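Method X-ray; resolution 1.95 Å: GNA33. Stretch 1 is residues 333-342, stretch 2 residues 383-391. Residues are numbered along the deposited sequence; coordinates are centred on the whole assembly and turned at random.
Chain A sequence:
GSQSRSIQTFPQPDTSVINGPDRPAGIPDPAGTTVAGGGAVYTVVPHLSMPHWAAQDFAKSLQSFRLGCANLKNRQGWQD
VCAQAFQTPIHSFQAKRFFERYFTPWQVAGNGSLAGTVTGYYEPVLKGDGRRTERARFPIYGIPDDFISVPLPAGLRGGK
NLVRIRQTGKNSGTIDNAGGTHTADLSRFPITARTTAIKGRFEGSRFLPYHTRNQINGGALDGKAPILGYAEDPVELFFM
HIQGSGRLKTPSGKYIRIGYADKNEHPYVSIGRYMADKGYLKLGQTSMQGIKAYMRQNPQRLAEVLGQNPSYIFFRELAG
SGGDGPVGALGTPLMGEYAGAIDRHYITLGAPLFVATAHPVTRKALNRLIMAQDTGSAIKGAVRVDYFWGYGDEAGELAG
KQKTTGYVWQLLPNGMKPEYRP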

ATOM      1  N   PRO A 333       0.043  -8.096  -7.620  1.00 29.91           N
ATOM      2  CA  PRO A 333       0.371  -6.798  -8.235  1.00 29.76           C
ATOM      3  C   PRO A 333      -0.821  -5.834  -8.522  1.00 29.84           C
ATOM      4  O   PRO A 333      -1.804  -6.203  -9.177  1.00 29.80           O
ATOM      5  CB  PRO A 333       1.111  -7.204  -9.524  1.00 29.83           C
ATOM      6  CG  PRO A 333       0.640  -8.601  -9.832  1.00 29.59           C
ATOM      7  CD  PRO A 333       0.377  -9.240  -8.504  1.00 29.35           C
ATOM      8  N   LEU A 334      -0.722  -4.589  -8.057  1.00 29.66           N
ATOM      9  CA  LEU A 334      -1.837  -3.658  -8.196  1.00 30.13           C
ATOM     10  C   LEU A 334      -1.890  -3.018  -9.591  1.00 30.58           C
ATOM     11  O   LEU A 334      -0.844  -2.684 -10.187  1.00 30.25           O
ATOM     12  CB  LEU A 334      -1.774  -2.565  -7.113  1.00 30.60           C
ATOM     13  CG  LEU A 334      -1.646  -3.009  -5.651  1.00 30.68           C
ATOM     14  CD1 LEU A 334      -1.428  -1.813  -4.718  1.00 28.60           C
ATOM     15  CD2 LEU A 334      -2.862  -3.801  -5.235  1.00 29.18           C
ATOM     16  N   MET A 335      -3.110  -2.866 -10.109  1.00 30.43           N
ATOM     17  CA  MET A 335      -3.343  -2.255 -11.395  1.00 29.80           C
ATOM     18  C   MET A 335      -3.726  -0.807 -11.170  1.00 30.49           C
ATOM     19  O   MET A 335      -4.693  -0.518 -10.459  1.00 30.50           O
ATOM     20  CB  MET A 335      -4.469  -2.989 -12.118  1.00 29.96           C
ATOM     21  CG  MET A 335      -4.752  -2.527 -13.525  1.00 29.96           C
ATOM     22  SD  MET A 335      -6.221  -3.350 -14.152  1.00 30.60           S
ATOM     23  CE  MET A 335      -6.642  -2.325 -15.543  1.00 30.64           C
ATOM     24  N   GLY A 336      -2.970   0.091 -11.787  1.00 29.29           N
ATOM     25  CA  GLY A 336      -3.235   1.535 -11.712  1.00 29.28           C
ATOM     26  C   GLY A 336      -4.668   1.903 -12.034  1.00 29.22           C
ATOM     27  O   GLY A 336      -5.218   1.459 -13.065  1.00 27.26           O
ATOM     28  N   GLU A 337      -5.272   2.678 -11.119  1.00 30.37           N
ATOM     29  CA  GLU A 337      -6.638   3.214 -11.255  1.00 31.09           C
ATOM     30  C   GLU A 337      -7.798   2.259 -10.985  1.00 31.98           C
ATOM     31  O   GLU A 337      -8.960   2.700 -11.003  1.00 31.58           O
ATOM     32  CB  GLU A 337      -6.850   3.843 -12.625  1.00 31.64           C
ATOM     33  CG  GLU A 337      -6.185   5.166 -12.789  1.00 32.98           C
ATOM     34  CD  GLU A 337      -6.363   5.704 -14.184  1.00 34.93           C
ATOM     35  OE1 GLU A 337      -5.370   5.778 -14.903  1.00 35.45           O
ATOM     36  OE2 GLU A 337      -7.496   6.045 -14.574  1.00 39.43           O
ATOM     37  N   TYR A 338      -7.468   0.988 -10.719  1.00 31.58           N
ATOM     38  CA  TYR A 338      -8.420  -0.112 -10.558  1.00 31.14           C
ATOM     39  C   TYR A 338      -8.132  -0.949  -9.311  1.00 30.23           C
ATOM     40  O   TYR A 338      -8.590  -2.082  -9.179  1.00 29.80           O
ATOM     41  CB  TYR A 338      -8.503  -0.965 -11.845  1.00 31.58           C
ATOM     42  CG  TYR A 338      -9.280  -0.207 -12.891  1.00 31.48           C
ATOM     43  CD1 TYR A 338      -8.636   0.615 -13.826  1.00 30.08           C
ATOM     44  CD2 TYR A 338     -10.674  -0.255 -12.891  1.00 32.14           C
ATOM     45  CE1 TYR A 338      -9.391   1.382 -14.736  1.00 31.64           C
ATOM     46  CE2 TYR A 338     -11.423   0.489 -13.793  1.00 30.95           C
ATOM     47  CZ  TYR A 338     -10.795   1.299 -14.699  1.00 30.61           C
ATOM     48  OH  TYR A 338     -11.600   2.005 -15.565  1.00 33.09           O
ATOM     49  N   ALA A 339      -7.372  -0.362  -8.397  1.00 30.14           N
ATOM     50  CA  ALA A 339      -7.084  -0.979  -7.106  1.00 30.68           C
ATOM     51  C   ALA A 339      -7.070   0.073  -6.009  1.00 30.62           C
ATOM     52  O   ALA A 339      -6.858   1.267  -6.261  1.00 30.63           O
ATOM     53  CB  ALA A 339      -5.751  -1.752  -7.134  1.00 29.91           C
ATOM     54  N   GLY A 340      -7.348  -0.362  -4.794  1.00 30.79           N
ATOM     55  CA  GLY A 340      -7.297   0.539  -3.660  1.00 31.32           C
ATOM     56  C   GLY A 340      -6.937  -0.128  -2.363  1.00 31.45           C
ATOM     57  O   GLY A 340      -6.996  -1.357  -2.256  1.00 32.40           O
ATOM     58  N   ALA A 341      -6.521   0.686  -1.391  1.00 31.09           N
ATOM     59  CA  ALA A 341      -6.315   0.226  -0.021  1.00 30.72           C
ATOM     60  C   ALA A 341      -7.523   0.528   0.874  1.00 30.42           C
ATOM     61  O   ALA A 341      -8.132   1.605   0.782  1.00 30.00           O
ATOM     62  CB  ALA A 341      -5.001   0.820   0.596  1.00 30.64           C
ATOM     63  N   ILE A 342      -7.831  -0.424   1.756  1.00 30.69           N
ATOM     64  CA  ILE A 342      -9.022  -0.382   2.610  1.00 30.38           C
ATOM     65  C   ILE A 342      -8.688  -0.791   4.054  1.00 30.60           C
ATOM     66  O   ILE A 342      -7.565  -1.171   4.351  1.00 31.00           O
ATOM     67  CB  ILE A 342     -10.172  -1.299   2.049  1.00 30.98           C
ATOM     68  CG1 ILE A 342      -9.640  -2.676   1.608  1.00 30.28           C
ATOM     69  CG2 ILE A 342     -10.863  -0.650   0.845  1.00 28.77           C
ATOM     70  CD1 ILE A 342      -9.254  -3.647   2.779  1.00 34.99           C
ATOM     71  N   VAL A 383     -15.907   3.482   5.578  1.00 27.92           N
ATOM     72  CA  VAL A 383     -15.835   4.190   4.301  1.00 28.33           C
ATOM     73  C   VAL A 383     -14.515   4.969   4.228  1.00 27.87           C
ATOM     74  O   VAL A 383     -14.426   6.128   4.642  1.00 28.01           O
ATOM     75  CB  VAL A 383     -17.064   5.144   4.047  1.00 28.42           C
ATOM     76  CG1 VAL A 383     -17.079   5.617   2.603  1.00 28.57           C
ATOM     77  CG2 VAL A 383     -18.415   4.472   4.411  1.00 29.17           C
ATOM     78  N   ARG A 384     -13.485   4.312   3.702  1.00 27.03           N
ATOM     79  CA  ARG A 384     -12.124   4.860   3.685  1.00 26.44           C
ATOM     80  C   ARG A 384     -11.288   4.149   2.615  1.00 27.04           C
ATOM     81  O   ARG A 384     -10.991   2.965   2.747  1.00 26.44           O
ATOM     82  CB  ARG A 384     -11.484   4.743   5.086  1.00 26.38           C
ATOM     83  CG  ARG A 384     -10.115   5.436   5.276  1.00 25.29           C
ATOM     84  CD  ARG A 384     -10.190   6.963   5.168  1.00 25.96           C
ATOM     85  NE  ARG A 384      -8.839   7.496   5.225  1.00 27.99           N
ATOM     86  CZ  ARG A 384      -8.092   7.758   4.161  1.00 28.42           C
ATOM     87  NH1 ARG A 384      -8.583   7.596   2.928  1.00 27.29           N
ATOM     88  NH2 ARG A 384      -6.862   8.212   4.335  1.00 29.20           N
ATOM     89  N   VAL A 385     -10.912   4.880   1.564  1.00 27.26           N
ATOM     90  CA  VAL A 385     -10.155   4.290   0.438  1.00 27.30           C
ATOM     91  C   VAL A 385      -8.873   5.051   0.051  1.00 27.64           C
ATOM     92  O   VAL A 385      -8.892   6.256  -0.213  1.00 26.72           O
ATOM     93  CB  VAL A 385     -11.056   4.111  -0.851  1.00 28.32           C
ATOM     94  CG1 VAL A 385     -10.245   3.434  -2.007  1.00 24.97           C
ATOM     95  CG2 VAL A 385     -12.324   3.292  -0.523  1.00 26.15           C
ATOM     96  N   ASP A 386      -7.748   4.335   0.003  1.00 27.38           N
ATOM     97  CA  ASP A 386      -6.555   4.914  -0.599  1.00 27.56           C
ATOM     98  C   ASP A 386      -6.536   4.420  -2.044  1.00 27.95           C
ATOM     99  O   ASP A 386      -6.377   3.223  -2.324  1.00 28.14           O
ATOM    100  CB  ASP A 386      -5.285   4.510   0.146  1.00 26.90           C
ATOM    101  CG  ASP A 386      -4.208   5.600   0.136  1.00 26.85           C
ATOM    102  OD1 ASP A 386      -4.498   6.782  -0.146  1.00 26.51           O
ATOM    103  OD2 ASP A 386      -3.049   5.260   0.432  1.00 28.50           O
ATOM    104  N   TYR A 387      -6.731   5.353  -2.952  1.00 27.83           N
ATOM    105  CA  TYR A 387      -6.963   5.055  -4.345  1.00 28.51           C
ATOM    106  C   TYR A 387      -5.611   4.917  -5.044  1.00 28.40           C
ATOM    107  O   TYR A 387      -4.818   5.855  -5.029  1.00 28.92           O
ATOM    108  CB  TYR A 387      -7.815   6.195  -4.940  1.00 29.39           C
ATOM    109  CG  TYR A 387      -8.257   5.951  -6.347  1.00 30.93           C
ATOM    110  CD1 TYR A 387      -9.463   5.327  -6.618  1.00 33.34           C
ATOM    111  CD2 TYR A 387      -7.464   6.337  -7.415  1.00 32.51           C
ATOM    112  CE1 TYR A 387      -9.867   5.076  -7.935  1.00 33.57           C
ATOM    113  CE2 TYR A 387      -7.858   6.095  -8.730  1.00 33.70           C
ATOM    114  CZ  TYR A 387      -9.051   5.464  -8.977  1.00 31.36           C
ATOM    115  OH  TYR A 387      -9.444   5.252 -10.267  1.00 32.11           O
ATOM    116  N   PHE A 388      -5.313   3.734  -5.601  1.00 28.39           N
ATOM    117  CA  PHE A 388      -4.015   3.526  -6.225  1.00 27.85           C
ATOM    118  C   PHE A 388      -3.998   4.067  -7.654  1.00 28.34           C
ATOM    119  O   PHE A 388      -4.722   3.591  -8.526  1.00 28.06           O
ATOM    120  CB  PHE A 388      -3.554   2.050  -6.167  1.00 27.90           C
ATOM    121  CG  PHE A 388      -2.202   1.828  -6.792  1.00 28.03           C
ATOM    122  CD1 PHE A 388      -1.063   2.431  -6.253  1.00 26.76           C
ATOM    123  CD2 PHE A 388      -2.070   1.056  -7.938  1.00 28.63           C
ATOM    124  CE1 PHE A 388       0.170   2.270  -6.835  1.00 26.27           C
ATOM    125  CE2 PHE A 388      -0.837   0.880  -8.518  1.00 27.91           C
ATOM    126  CZ  PHE A 388       0.290   1.482  -7.961  1.00 28.16           C
ATOM    127  N   TRP A 389      -3.168   5.084  -7.883  1.00 28.15           N
ATOM    128  CA  TRP A 389      -3.141   5.760  -9.172  1.00 28.59           C
ATOM    129  C   TRP A 389      -2.233   5.150 -10.240  1.00 28.40           C
ATOM    130  O   TRP A 389      -2.389   5.462 -11.414  1.00 28.00           O
ATOM    131  CB  TRP A 389      -2.866   7.256  -8.995  1.00 29.21           C
ATOM    132  CG  TRP A 389      -4.097   8.020  -8.617  1.00 29.92           C
ATOM    133  CD1 TRP A 389      -4.418   8.526  -7.381  1.00 31.47           C
ATOM    134  CD2 TRP A 389      -5.183   8.373  -9.485  1.00 30.97           C
ATOM    135  NE1 TRP A 389      -5.634   9.180  -7.433  1.00 30.95           N
ATOM    136  CE2 TRP A 389      -6.117   9.111  -8.715  1.00 30.87           C
ATOM    137  CE3 TRP A 389      -5.456   8.147 -10.843  1.00 30.77           C
ATOM    138  CZ2 TRP A 389      -7.318   9.600  -9.255  1.00 31.34           C
ATOM    139  CZ3 TRP A 389      -6.650   8.662 -11.386  1.00 31.79           C
ATOM    140  CH2 TRP A 389      -7.559   9.371 -10.590  1.00 30.53           C
ATOM    141  N   GLY A 390      -1.335   4.244  -9.857  1.00 28.25           N
ATOM    142  CA  GLY A 390      -0.409   3.646 -10.803  1.00 28.17           C
ATOM    143  C   GLY A 390       0.995   4.180 -10.599  1.00 28.43           C
ATOM    144  O   GLY A 390       1.304   4.761  -9.555  1.00 27.16           O
ATOM    145  N   TYR A 391       1.825   4.006 -11.622  1.00 29.80           N
ATOM    146  CA  TYR A 391       3.236   4.336 -11.533  1.00 31.17           C
ATOM    147  C   TYR A 391       3.565   5.603 -12.320  1.00 31.44           C
ATOM    148  O   TYR A 391       2.891   5.926 -13.295  1.00 31.76           O
ATOM    149  CB  TYR A 391       4.089   3.135 -11.983  1.00 32.65           C
ATOM    150  CG  TYR A 391       4.595   3.155 -13.431  1.00 34.79           C
ATOM    151  CD1 TYR A 391       3.951   2.420 -14.442  1.00 37.10           C
ATOM    152  CD2 TYR A 391       5.739   3.868 -13.772  1.00 36.32           C
ATOM    153  CE1 TYR A 391       4.439   2.425 -15.766  1.00 37.08           C
ATOM    154  CE2 TYR A 391       6.234   3.887 -15.081  1.00 37.21           C
ATOM    155  CZ  TYR A 391       5.582   3.165 -16.074  1.00 37.08           C
ATOM    156  OH  TYR A 391       6.104   3.201 -17.364  1.00 37.81           O
TER

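Backbone hydrogen bonds carry this antiparallel pairing. Ala-341 and Asp-386 exchange two nearly straight ones: Ala-341 N gives to Asp-386 O at 2.7 Å, and Asp-386 N gives to Ala-341 O at 2.9 Å. Further along, Phe-388 N donates to Ala-339 O (3.0 Å), while Phe-388 O accepts from Glu-337 N (2.8 Å). That last bond ties the strand to a type II turn, Met-335 to Tyr-338, itself closed by Tyr-338 N to Met-335 O at 3.2 Å. Tyr-387 reaches the same turn with its phenol, OH lying 2.7 Å from Glu-337 O.

Glycine appears where the chains crowd. Gly-336 CA sits 3.6 Å from Gly-390 CA, and a CB on Gly-336 would clash with that atom; the backbone angles of Gly-390 call for glycine on their own. At Gly-340, whose CA is 3.1 Å from Asp-386 O, a CB would be tight against that oxygen and Val-385 CG1.

Packing completes the contact. Phe-388, the residue most covered, lies on one sheet face with Ala-339 and with Ala-341, whose small methyl sits with CB 3.7 Å from Asp-386 CB. Leu-334 places CD1 over one face of the Phe-388 ring, and its CB 3.7 Å from Phe-388 CD2. Glu-337 lays its aliphatic CG 3.6 Å from Trp-389 CE3, while its OE2 is hydrogen-bonded elsewhere in the structure.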